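Local coordinates for protein DNA replication initiator (Cdc21/Cdc54) (Methanothermobacter thermautotrophicus, PDB 1LTL) that probably acts as a replicative single-stranded DNA helicase driven by ATP hydrolysis, of which this chain is the zinc-containing N-terminal part, assembled as a dodecamer, at residues N40-E45 / E205-D210; K132-C137 / D172-L177; R142-T147 / S157-C162; L177-L182 / T201-D206. All coordinates share one frame; numbering follows the deposited sequence.

Interaction 1: residues N40-E45 / E205-D210; sequences NVRSIE and EDDLVD
Arg42, just before strand 43-47 of the MCM N-terminal domain, and Ser43, the first residue of that strand, meet Asp206 and Asp207 in the loop leaving strand 199-205 of the OB domain, a polar joint between the two family regions. The ionic part belongs to Arg42, whose chain runs extended from CG to NE. Its NH1 forms a salt bridge to Asp206 OD1 at 3.0 Å, with the guanidinium and carboxylate planes 16° apart and the oxygen coming in obliquely. The aliphatic part of the arginine takes part as well: CD lies 3.3 Å from Asp206 OD1. Arginine suits the place because the nearest CA atoms, those of Arg42 and Asp207, are 7.1 Å apart, and a long side chain with a charged end can bridge to the Asp206 carboxylate. An alanine here would probably leave the Asp206 carboxylate without this cationic mate and freer to turn.

The hydrogen-bonded part belongs to Ser43, whose OG donates to Asp207 OD2; the modelled separation is too short to be trusted. A chi1 of 52° puts Asp207 CG on the side of Ser43. Arg92 of strand 90-94 ties the two residues together, bonding Ser43 OG through NE and Asp207 OD1 through NH2. Asp207 also opens a 3-10 turn, held by backbone bonds from Leu208 N to Glu205 O at 3.2 Å and from Val209 N to Asp206 O at 3.0 Å.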
# COMPACT_ATOMS: atom_id res chain seq x y z
N ASN A 40 -36.27 -29.43 -26.23
CA ASN A 40 -36.88 -30.72 -25.92
C ASN A 40 -35.97 -31.87 -26.35
O ASN A 40 -36.40 -33.02 -26.43
CB ASN A 40 -38.23 -30.84 -26.62
CG ASN A 40 -39.14 -29.67 -26.31
OD1 ASN A 40 -39.40 -29.36 -25.15
ND2 ASN A 40 -39.61 -29.00 -27.37
N VAL A 41 -34.72 -31.54 -26.64
CA VAL A 41 -33.77 -32.55 -27.04
C VAL A 41 -32.38 -32.35 -26.46
O VAL A 41 -31.93 -33.14 -25.64
CB VAL A 41 -33.71 -32.66 -28.56
CG1 VAL A 41 -34.98 -33.30 -29.07
CG2 VAL A 41 -33.52 -31.29 -29.16
N ARG A 42 -31.70 -31.28 -26.88
CA ARG A 42 -30.35 -31.01 -26.36
C ARG A 42 -29.24 -31.87 -26.98
O ARG A 42 -28.15 -31.37 -27.24
CB ARG A 42 -30.32 -31.22 -24.85
CG ARG A 42 -31.41 -30.50 -24.09
CD ARG A 42 -31.40 -30.97 -22.67
NE ARG A 42 -32.65 -30.62 -22.01
CZ ARG A 42 -33.01 -31.05 -20.81
NH1 ARG A 42 -32.21 -31.85 -20.11
NH2 ARG A 42 -34.18 -30.67 -20.30
N SER A 43 -29.52 -33.15 -27.21
CA SER A 43 -28.55 -34.08 -27.78
C SER A 43 -28.65 -34.33 -29.28
O SER A 43 -29.69 -34.13 -29.89
CB SER A 43 -28.66 -35.43 -27.07
OG SER A 43 -28.50 -35.27 -25.68
N ILE A 44 -27.56 -34.80 -29.86
CA ILE A 44 -27.47 -35.11 -31.28
C ILE A 44 -26.47 -36.23 -31.34
O ILE A 44 -25.27 -35.98 -31.26
CB ILE A 44 -26.92 -33.93 -32.08
CG1 ILE A 44 -27.95 -32.79 -32.06
CG2 ILE A 44 -26.54 -34.36 -33.49
CD1 ILE A 44 -27.49 -31.54 -32.80
N GLU A 45 -26.94 -37.45 -31.49
CA GLU A 45 -26.06 -38.61 -31.52
C GLU A 45 -25.29 -38.86 -32.82
O GLU A 45 -25.86 -38.75 -33.89
CB GLU A 45 -26.91 -39.82 -31.19
CG GLU A 45 -26.20 -41.10 -31.24
CD GLU A 45 -27.14 -42.20 -30.89
OE1 GLU A 45 -27.81 -42.08 -29.83
OE2 GLU A 45 -27.22 -43.17 -31.68
N GLU A 205 -24.89 -35.84 -16.72
CA GLU A 205 -25.49 -34.52 -16.70
C GLU A 205 -26.46 -34.26 -17.85
O GLU A 205 -26.54 -35.02 -18.80
CB GLU A 205 -24.40 -33.46 -16.71
CG GLU A 205 -23.40 -33.63 -15.59
CD GLU A 205 -22.48 -32.45 -15.51
OE1 GLU A 205 -22.16 -31.89 -16.60
OE2 GLU A 205 -22.07 -32.09 -14.37
N ASP A 206 -27.20 -33.16 -17.73
CA ASP A 206 -28.22 -32.77 -18.70
C ASP A 206 -29.24 -33.88 -18.98
O ASP A 206 -29.78 -34.45 -18.05
CB ASP A 206 -27.60 -32.30 -20.01
CG ASP A 206 -28.34 -31.11 -20.59
OD1 ASP A 206 -29.42 -30.77 -20.05
OD2 ASP A 206 -27.86 -30.51 -21.59
N ASP A 207 -29.50 -34.18 -20.25
CA ASP A 207 -30.51 -35.18 -20.59
C ASP A 207 -30.17 -36.61 -20.23
O ASP A 207 -31.03 -37.48 -20.30
CB ASP A 207 -30.87 -35.12 -22.06
CG ASP A 207 -29.67 -35.18 -22.93
OD1 ASP A 207 -28.78 -34.32 -22.77
OD2 ASP A 207 -29.61 -36.10 -23.79
N LEU A 208 -28.92 -36.85 -19.85
CA LEU A 208 -28.51 -38.18 -19.46
C LEU A 208 -28.89 -38.42 -18.03
O LEU A 208 -28.70 -39.51 -17.49
CB LEU A 208 -27.02 -38.34 -19.57
CG LEU A 208 -26.51 -38.95 -20.87
CD1 LEU A 208 -27.03 -38.19 -22.08
CD2 LEU A 208 -25.00 -38.93 -20.79
N VAL A 209 -29.42 -37.40 -17.39
CA VAL A 209 -29.80 -37.54 -16.00
C VAL A 209 -30.95 -38.51 -15.89
O VAL A 209 -31.78 -38.60 -16.79
CB VAL A 209 -30.19 -36.17 -15.43
CG1 VAL A 209 -30.77 -36.33 -14.04
CG2 VAL A 209 -28.97 -35.28 -15.38
N ASP A 210 -31.00 -39.25 -14.78
CA ASP A 210 -32.08 -40.20 -14.52
C ASP A 210 -32.34 -41.08 -15.73
O ASP A 210 -33.47 -41.19 -16.19
CB ASP A 210 -33.35 -39.43 -14.16
CG ASP A 210 -34.24 -40.17 -13.17
OD1 ASP A 210 -33.70 -40.95 -12.35
OD2 ASP A 210 -35.47 -39.93 -13.20

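Interaction 2: residues K132-C137 / D172-L177; sequences KAVFEC and DESEFL. With ZN (zinc ion), chain G.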
# COMPACT_ATOMS: atom_id res chain seq x y z
N LYS A 132 -22.84 -22.07 -16.22
CA LYS A 132 -22.36 -20.78 -16.68
C LYS A 132 -22.47 -19.84 -15.51
O LYS A 132 -23.55 -19.37 -15.19
CB LYS A 132 -23.21 -20.29 -17.85
CG LYS A 132 -22.67 -19.04 -18.55
CD LYS A 132 -23.53 -18.64 -19.76
CE LYS A 132 -23.58 -19.75 -20.84
NZ LYS A 132 -24.62 -19.54 -21.93
N ALA A 133 -21.34 -19.58 -14.86
CA ALA A 133 -21.30 -18.69 -13.71
C ALA A 133 -21.08 -17.26 -14.17
O ALA A 133 -20.26 -16.98 -15.03
CB ALA A 133 -20.19 -19.09 -12.78
N VAL A 134 -21.84 -16.35 -13.59
CA VAL A 134 -21.69 -14.97 -13.95
C VAL A 134 -21.03 -14.23 -12.81
O VAL A 134 -21.46 -14.32 -11.67
CB VAL A 134 -23.05 -14.34 -14.26
CG1 VAL A 134 -22.90 -12.85 -14.45
CG2 VAL A 134 -23.61 -14.98 -15.51
N PHE A 135 -19.96 -13.50 -13.10
CA PHE A 135 -19.29 -12.78 -12.04
C PHE A 135 -19.35 -11.28 -12.23
O PHE A 135 -19.43 -10.76 -13.35
CB PHE A 135 -17.82 -13.17 -11.95
CG PHE A 135 -17.57 -14.63 -11.70
CD1 PHE A 135 -17.57 -15.53 -12.75
CD2 PHE A 135 -17.28 -15.09 -10.43
CE1 PHE A 135 -17.29 -16.86 -12.53
CE2 PHE A 135 -17.00 -16.42 -10.20
CZ PHE A 135 -17.01 -17.30 -11.25
N GLU A 136 -19.32 -10.58 -11.10
CA GLU A 136 -19.29 -9.13 -11.09
C GLU A 136 -17.86 -8.78 -10.73
O GLU A 136 -17.33 -9.20 -9.70
CB GLU A 136 -20.23 -8.58 -10.03
CG GLU A 136 -20.19 -7.07 -9.90
CD GLU A 136 -20.87 -6.59 -8.61
OE1 GLU A 136 -20.27 -6.72 -7.51
OE2 GLU A 136 -22.02 -6.09 -8.71
N CYS A 137 -17.21 -8.02 -11.60
CA CYS A 137 -15.86 -7.60 -11.34
C CYS A 137 -15.90 -6.52 -10.25
O CYS A 137 -16.54 -5.50 -10.41
CB CYS A 137 -15.25 -7.02 -12.60
SG CYS A 137 -13.66 -6.31 -12.25
N ASP A 172 -27.85 -15.43 -8.81
CA ASP A 172 -29.12 -15.17 -9.48
C ASP A 172 -29.01 -14.92 -10.97
O ASP A 172 -30.03 -14.87 -11.66
CB ASP A 172 -29.84 -14.00 -8.83
CG ASP A 172 -30.22 -14.27 -7.39
OD1 ASP A 172 -30.35 -15.48 -7.03
OD2 ASP A 172 -30.39 -13.29 -6.62
N GLU A 173 -27.80 -14.75 -11.47
CA GLU A 173 -27.66 -14.50 -12.89
C GLU A 173 -26.99 -15.65 -13.59
O GLU A 173 -26.79 -15.62 -14.80
CB GLU A 173 -26.89 -13.22 -13.13
CG GLU A 173 -27.68 -12.00 -12.73
CD GLU A 173 -27.02 -10.72 -13.18
OE1 GLU A 173 -26.65 -10.63 -14.38
OE2 GLU A 173 -26.88 -9.79 -12.34
N SER A 174 -26.67 -16.68 -12.82
CA SER A 174 -26.01 -17.83 -13.37
C SER A 174 -26.98 -18.90 -13.86
O SER A 174 -28.12 -18.98 -13.41
CB SER A 174 -25.06 -18.38 -12.32
OG SER A 174 -24.09 -17.40 -12.01
N GLU A 175 -26.52 -19.72 -14.81
CA GLU A 175 -27.35 -20.79 -15.37
C GLU A 175 -26.99 -22.13 -14.76
O GLU A 175 -25.83 -22.46 -14.61
CB GLU A 175 -27.17 -20.85 -16.89
CG GLU A 175 -27.84 -19.71 -17.66
CD GLU A 175 -27.40 -19.64 -19.13
OE1 GLU A 175 -27.31 -20.70 -19.80
OE2 GLU A 175 -27.16 -18.51 -19.63
N PHE A 176 -28.02 -22.88 -14.38
CA PHE A 176 -27.81 -24.18 -13.78
C PHE A 176 -28.00 -25.32 -14.76
O PHE A 176 -28.34 -25.11 -15.92
CB PHE A 176 -28.73 -24.36 -12.58
CG PHE A 176 -28.37 -23.51 -11.41
CD1 PHE A 176 -28.52 -22.14 -11.46
CD2 PHE A 176 -27.81 -24.08 -10.27
CE1 PHE A 176 -28.12 -21.34 -10.40
CE2 PHE A 176 -27.41 -23.28 -9.19
CZ PHE A 176 -27.57 -21.91 -9.26
N LEU A 177 -27.84 -26.53 -14.27
CA LEU A 177 -27.94 -27.69 -15.13
C LEU A 177 -27.99 -28.95 -14.29
O LEU A 177 -27.27 -29.06 -13.30
CB LEU A 177 -26.74 -27.66 -16.05
CG LEU A 177 -26.30 -28.91 -16.78
CD1 LEU A 177 -26.04 -28.54 -18.23
CD2 LEU A 177 -25.05 -29.48 -16.11
ZN ZN G . -13.28 -4.96 -14.22
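Ser174 OG takes the backbone N-H of Val134 at 2.9 Å, a fairly straight bond (163°), and so does for this strand edge what a carbonyl would otherwise do. A small hydroxyl suits the spot because it can accept from Val134 N while bonding the carbonyl of Leu170 behind it. Next door, Lys132 and Glu175 form an antiparallel hydrogen-bonded pair: Glu175 N reaches Lys132 O at 3.0 Å, whereas the return bond from Lys132 N to Glu175 O is weak at 3.4 Å. Their side chains lie side by side and point the same way. The lysine bends at chi3 (-60°), which turns CE back, and NZ makes a salt bridge to Glu175 OE2 at 3.6 Å. Branched Val134 lays CG2 3.3 Å from Glu173 O.

Further along the strand, Cys137 SG binds the zinc ion at 2.4 Å; Cys140, Cys159 and Cys162 complete the site. Phe176 meets Phe235 of a second subunit edge-to-face. Strand 133-137 leads to the metal end of the OB domain: strand 143-147 pairs with it through Ala133 and Phe135, while Val134 and Glu136 bond the backbone of Leu170 and Arg168, at and beside strand 167-169.

Interaction 3: residues R142-T147 / S157-C162; sequences RHHAVT and SLCSEC. With ZN (zinc ion), chain G.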
# COMPACT_ATOMS: atom_id res chain seq x y z
N ARG A 142 -18.46 -4.56 -13.80
CA ARG A 142 -18.98 -5.16 -15.02
C ARG A 142 -19.27 -6.64 -14.82
O ARG A 142 -18.78 -7.24 -13.87
CB ARG A 142 -17.99 -5.00 -16.17
CG ARG A 142 -18.18 -3.72 -16.92
CD ARG A 142 -17.18 -3.62 -18.05
NE ARG A 142 -16.12 -2.71 -17.68
CZ ARG A 142 -16.03 -1.46 -18.11
NH1 ARG A 142 -16.94 -0.98 -18.94
NH2 ARG A 142 -15.07 -0.68 -17.66
N HIS A 143 -20.06 -7.23 -15.70
CA HIS A 143 -20.41 -8.65 -15.58
C HIS A 143 -19.65 -9.53 -16.58
O HIS A 143 -19.48 -9.18 -17.74
CB HIS A 143 -21.91 -8.82 -15.77
CG HIS A 143 -22.72 -8.35 -14.60
ND1 HIS A 143 -22.26 -7.44 -13.68
CD2 HIS A 143 -23.98 -8.68 -14.19
CE1 HIS A 143 -23.17 -7.22 -12.76
NE2 HIS A 143 -24.23 -7.96 -13.04
N HIS A 144 -19.17 -10.68 -16.12
CA HIS A 144 -18.43 -11.63 -16.97
C HIS A 144 -19.02 -13.02 -16.75
O HIS A 144 -19.25 -13.41 -15.61
CB HIS A 144 -16.93 -11.68 -16.60
CG HIS A 144 -16.18 -10.40 -16.86
ND1 HIS A 144 -16.14 -9.36 -15.95
CD2 HIS A 144 -15.44 -10.00 -17.92
CE1 HIS A 144 -15.41 -8.37 -16.44
NE2 HIS A 144 -14.97 -8.73 -17.63
N ALA A 145 -19.27 -13.77 -17.82
CA ALA A 145 -19.79 -15.13 -17.70
C ALA A 145 -18.64 -16.11 -17.92
O ALA A 145 -17.76 -15.87 -18.75
CB ALA A 145 -20.88 -15.37 -18.71
N VAL A 146 -18.61 -17.20 -17.18
CA VAL A 146 -17.54 -18.17 -17.34
C VAL A 146 -18.09 -19.58 -17.24
O VAL A 146 -18.71 -19.94 -16.23
CB VAL A 146 -16.46 -18.00 -16.24
CG1 VAL A 146 -15.36 -19.03 -16.41
CG2 VAL A 146 -15.90 -16.62 -16.30
N THR A 147 -17.85 -20.39 -18.26
CA THR A 147 -18.34 -21.76 -18.27
C THR A 147 -17.61 -22.62 -17.27
O THR A 147 -16.38 -22.61 -17.22
CB THR A 147 -18.20 -22.37 -19.64
OG1 THR A 147 -18.94 -21.59 -20.58
CG2 THR A 147 -18.75 -23.76 -19.63
N SER A 157 -9.64 -15.13 -14.97
CA SER A 157 -8.21 -14.88 -14.73
C SER A 157 -8.07 -13.42 -14.30
O SER A 157 -7.58 -13.13 -13.22
CB SER A 157 -7.41 -15.12 -16.01
OG SER A 157 -7.62 -16.44 -16.51
N LEU A 158 -8.50 -12.51 -15.17
CA LEU A 158 -8.46 -11.11 -14.87
C LEU A 158 -9.52 -10.42 -15.70
O LEU A 158 -10.00 -10.97 -16.68
CB LEU A 158 -7.09 -10.52 -15.21
CG LEU A 158 -6.91 -9.91 -16.60
CD1 LEU A 158 -5.63 -9.12 -16.69
CD2 LEU A 158 -6.93 -11.02 -17.59
N CYS A 159 -9.90 -9.22 -15.30
CA CYS A 159 -10.90 -8.48 -16.03
C CYS A 159 -10.20 -7.72 -17.14
O CYS A 159 -9.35 -6.87 -16.87
CB CYS A 159 -11.62 -7.51 -15.12
SG CYS A 159 -12.70 -6.41 -16.06
N SER A 160 -10.56 -8.02 -18.37
CA SER A 160 -9.96 -7.38 -19.54
C SER A 160 -10.27 -5.90 -19.69
O SER A 160 -9.50 -5.16 -20.31
CB SER A 160 -10.42 -8.11 -20.80
OG SER A 160 -11.81 -8.36 -20.70
N GLU A 161 -11.39 -5.47 -19.11
CA GLU A 161 -11.85 -4.09 -19.18
C GLU A 161 -11.11 -3.13 -18.29
O GLU A 161 -10.81 -2.02 -18.71
CB GLU A 161 -13.32 -4.04 -18.80
CG GLU A 161 -14.12 -5.14 -19.42
CD GLU A 161 -14.12 -5.04 -20.91
OE1 GLU A 161 -14.58 -3.99 -21.41
OE2 GLU A 161 -13.65 -5.99 -21.58
N CYS A 162 -10.83 -3.55 -17.06
CA CYS A 162 -10.14 -2.68 -16.14
C CYS A 162 -8.90 -3.27 -15.48
O CYS A 162 -8.20 -2.59 -14.73
CB CYS A 162 -11.09 -2.22 -15.05
SG CYS A 162 -11.41 -3.46 -13.84
ZN ZN G . -13.28 -4.96 -14.22
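In the zinc site of the MCM OB domain, His144 leans on a metal ligand: its CE1 lies 3.4 Å from Cys159 SG. The sulfur sits 4.3 Å from the centroid of the His144 ring, 68° off the ring normal, an oblique sulfur-aromatic contact. CB of His144 points from its strand toward the loop. An imidazole suits the place, since its CE1-NE2 side can approach a sulfur already bound to the metal. Cys159 SG and Cys162 SG each bind the zinc ion at 2.4 Å.

The two belong to a CxxC pair which, with Cys137 and Cys140, makes a four-cysteine zinc site of the zinc-finger kind. As in other such turns, a backbone N-H points at a ligand sulfur: Cys162 N to Cys159 SG is 3.6 Å, at 158°, and would probably draw off some of the thiolate's negative charge.

Beside the turn, Arg142 crosses Glu161 at about a right angle, with NE 3.3 Å from Glu161 CB. Glu161 OE1 stands over one face of the guanidinium, 4.2 Å from Arg142 NE; this is too far for a salt bridge and no N-H points at the oxygen, so the attraction is of charge alone. The glutamate bends at chi2 (-63°), and its OE2 accepts from Ser160 OG at 3.1 Å through the anti lone pair. Other copies of the protein adjoin the site: Cys162 O bonds Arg165 of a third subunit, and Arg142 NH2 weakly bonds Cys140 O of a fourth.

Interaction 4: residues L177-L182 / T201-D206; sequences LDTQTL and TVVLED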
# COMPACT_ATOMS: atom_id res chain seq x y z
N LEU A 177 -27.84 -26.53 -14.27
CA LEU A 177 -27.94 -27.69 -15.13
C LEU A 177 -27.99 -28.95 -14.29
O LEU A 177 -27.27 -29.06 -13.30
CB LEU A 177 -26.74 -27.66 -16.05
CG LEU A 177 -26.30 -28.91 -16.78
CD1 LEU A 177 -26.04 -28.54 -18.23
CD2 LEU A 177 -25.05 -29.48 -16.11
N ASP A 178 -28.85 -29.91 -14.63
CA ASP A 178 -28.94 -31.09 -13.79
C ASP A 178 -27.76 -32.05 -13.91
O ASP A 178 -27.29 -32.35 -15.00
CB ASP A 178 -30.25 -31.82 -14.05
CG ASP A 178 -31.46 -30.99 -13.66
OD1 ASP A 178 -31.56 -30.59 -12.46
OD2 ASP A 178 -32.31 -30.74 -14.55
N THR A 179 -27.30 -32.53 -12.76
CA THR A 179 -26.16 -33.43 -12.69
C THR A 179 -26.49 -34.63 -11.80
O THR A 179 -27.32 -34.54 -10.91
CB THR A 179 -24.93 -32.67 -12.12
OG1 THR A 179 -23.72 -33.23 -12.66
CG2 THR A 179 -24.90 -32.77 -10.59
N GLN A 180 -25.84 -35.76 -12.04
CA GLN A 180 -26.13 -36.92 -11.23
C GLN A 180 -24.95 -37.86 -11.13
O GLN A 180 -24.16 -37.99 -12.07
CB GLN A 180 -27.31 -37.68 -11.78
CG GLN A 180 -27.57 -38.96 -11.06
CD GLN A 180 -28.80 -39.62 -11.59
OE1 GLN A 180 -29.19 -39.38 -12.73
NE2 GLN A 180 -29.42 -40.47 -10.78
N THR A 181 -24.85 -38.52 -9.99
CA THR A 181 -23.74 -39.42 -9.73
C THR A 181 -24.13 -40.86 -9.53
O THR A 181 -25.14 -41.16 -8.90
CB THR A 181 -23.01 -38.95 -8.49
OG1 THR A 181 -22.13 -37.89 -8.83
CG2 THR A 181 -22.21 -40.07 -7.88
N LEU A 182 -23.33 -41.78 -10.06
CA LEU A 182 -23.63 -43.19 -9.82
C LEU A 182 -22.35 -43.97 -9.84
O LEU A 182 -21.36 -43.52 -10.40
CB LEU A 182 -24.62 -43.73 -10.84
CG LEU A 182 -24.16 -44.23 -12.20
CD1 LEU A 182 -25.40 -44.49 -13.03
CD2 LEU A 182 -23.30 -43.21 -12.89
N THR A 201 -16.73 -43.97 -10.17
CA THR A 201 -17.84 -43.04 -10.23
C THR A 201 -18.13 -42.50 -11.61
O THR A 201 -17.22 -42.17 -12.37
CB THR A 201 -17.63 -41.87 -9.27
OG1 THR A 201 -17.81 -42.32 -7.92
CG2 THR A 201 -18.62 -40.78 -9.54
N VAL A 202 -19.41 -42.42 -11.93
CA VAL A 202 -19.80 -41.88 -13.22
C VAL A 202 -20.67 -40.66 -12.96
O VAL A 202 -21.50 -40.65 -12.05
CB VAL A 202 -20.55 -42.91 -14.09
CG1 VAL A 202 -21.06 -42.26 -15.38
CG2 VAL A 202 -19.62 -44.04 -14.43
N VAL A 203 -20.45 -39.63 -13.75
CA VAL A 203 -21.20 -38.41 -13.61
C VAL A 203 -22.05 -38.22 -14.83
O VAL A 203 -21.55 -38.13 -15.95
CB VAL A 203 -20.28 -37.21 -13.49
CG1 VAL A 203 -21.06 -35.94 -13.65
CG2 VAL A 203 -19.59 -37.25 -12.14
N LEU A 204 -23.35 -38.14 -14.61
CA LEU A 204 -24.27 -37.95 -15.71
C LEU A 204 -24.89 -36.57 -15.62
O LEU A 204 -25.36 -36.16 -14.56
CB LEU A 204 -25.37 -39.00 -15.64
CG LEU A 204 -24.99 -40.47 -15.83
CD1 LEU A 204 -26.27 -41.30 -15.73
CD2 LEU A 204 -24.32 -40.69 -17.17
N GLU A 205 -24.89 -35.84 -16.72
CA GLU A 205 -25.49 -34.52 -16.70
C GLU A 205 -26.46 -34.26 -17.85
O GLU A 205 -26.54 -35.02 -18.80
CB GLU A 205 -24.40 -33.46 -16.71
CG GLU A 205 -23.40 -33.63 -15.59
CD GLU A 205 -22.48 -32.45 -15.51
OE1 GLU A 205 -22.16 -31.89 -16.60
OE2 GLU A 205 -22.07 -32.09 -14.37
N ASP A 206 -27.20 -33.16 -17.73
CA ASP A 206 -28.22 -32.77 -18.70
C ASP A 206 -29.24 -33.88 -18.98
O ASP A 206 -29.78 -34.45 -18.05
CB ASP A 206 -27.60 -32.30 -20.01
CG ASP A 206 -28.34 -31.11 -20.59
OD1 ASP A 206 -29.42 -30.77 -20.05
OD2 ASP A 206 -27.86 -30.51 -21.59
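Glu205 OE2 is gripped by two groups: Thr179 OG1 donates to it at 2.6 Å, and Arg129 NE forms a salt bridge with it. The hydroxyl comes from the anti side, 16° out of the carboxylate plane. Thr179 and Glu205 form an antiparallel non-hydrogen-bonded pair with their side chains side by side, and a threonine chi1 of -150° places OG1 beside Glu205 OE2. The other carboxylate oxygen, OE1, bonds Tyr240 OH, and Leu177 CD2 packs 3.8 Å from it. This carboxylate is buried, and its three partners would probably stabilise a negative charge there. An alanine in place of Glu205 would probably leave Arg129 without its anion and the hydroxyls of Thr179 and Tyr240 without this partner.

Behind these side chains the backbones are laced together. Gln180 and Leu204 form one hydrogen-bonded pair, in which Leu204 N reaches Gln180 O at 2.7 Å; Leu182 and Val202 form another, with Leu182 N to Val202 O at 2.9 Å. Asp206 N bonds Asp178 O at 2.8 Å.

Thr179, Thr181, Val203 and Glu205 occupy one face. On the other, Gln180 spends its amide on Asp210 N and Asp124 O. Beta-branched threonines and valines suit extended backbone, while Leu182, Val202 and Leu204 put apolar groups on the Gln180 face. With strand directions 156° apart, this is a regular antiparallel pair within the curled sheet of an OB fold.

In the fold
Interactions 2, 3 and 4 all reach the same mixed sheet of the OB domain. Interactions 2 and 4 share Leu177 on strand 175-185, with centres 20 Å apart; interactions 2 and 3, 12 Å apart, use the successive strands 113-137 and 143-147 and share the zinc ion. Along the chain, interaction 3 is nested inside interaction 2, which closes before interaction 4 opens. Interaction 1 spans them, joining the N-terminal domain to the C-terminal end of strand 199-205; it shares Glu205 and Asp206 with interaction 4, 11 Å away, but lies 29 Å from interaction 3. Strands 175-185 and 113-137 thus lead from the joint toward the zinc region, where other subunits of the dodecamer meet the chain.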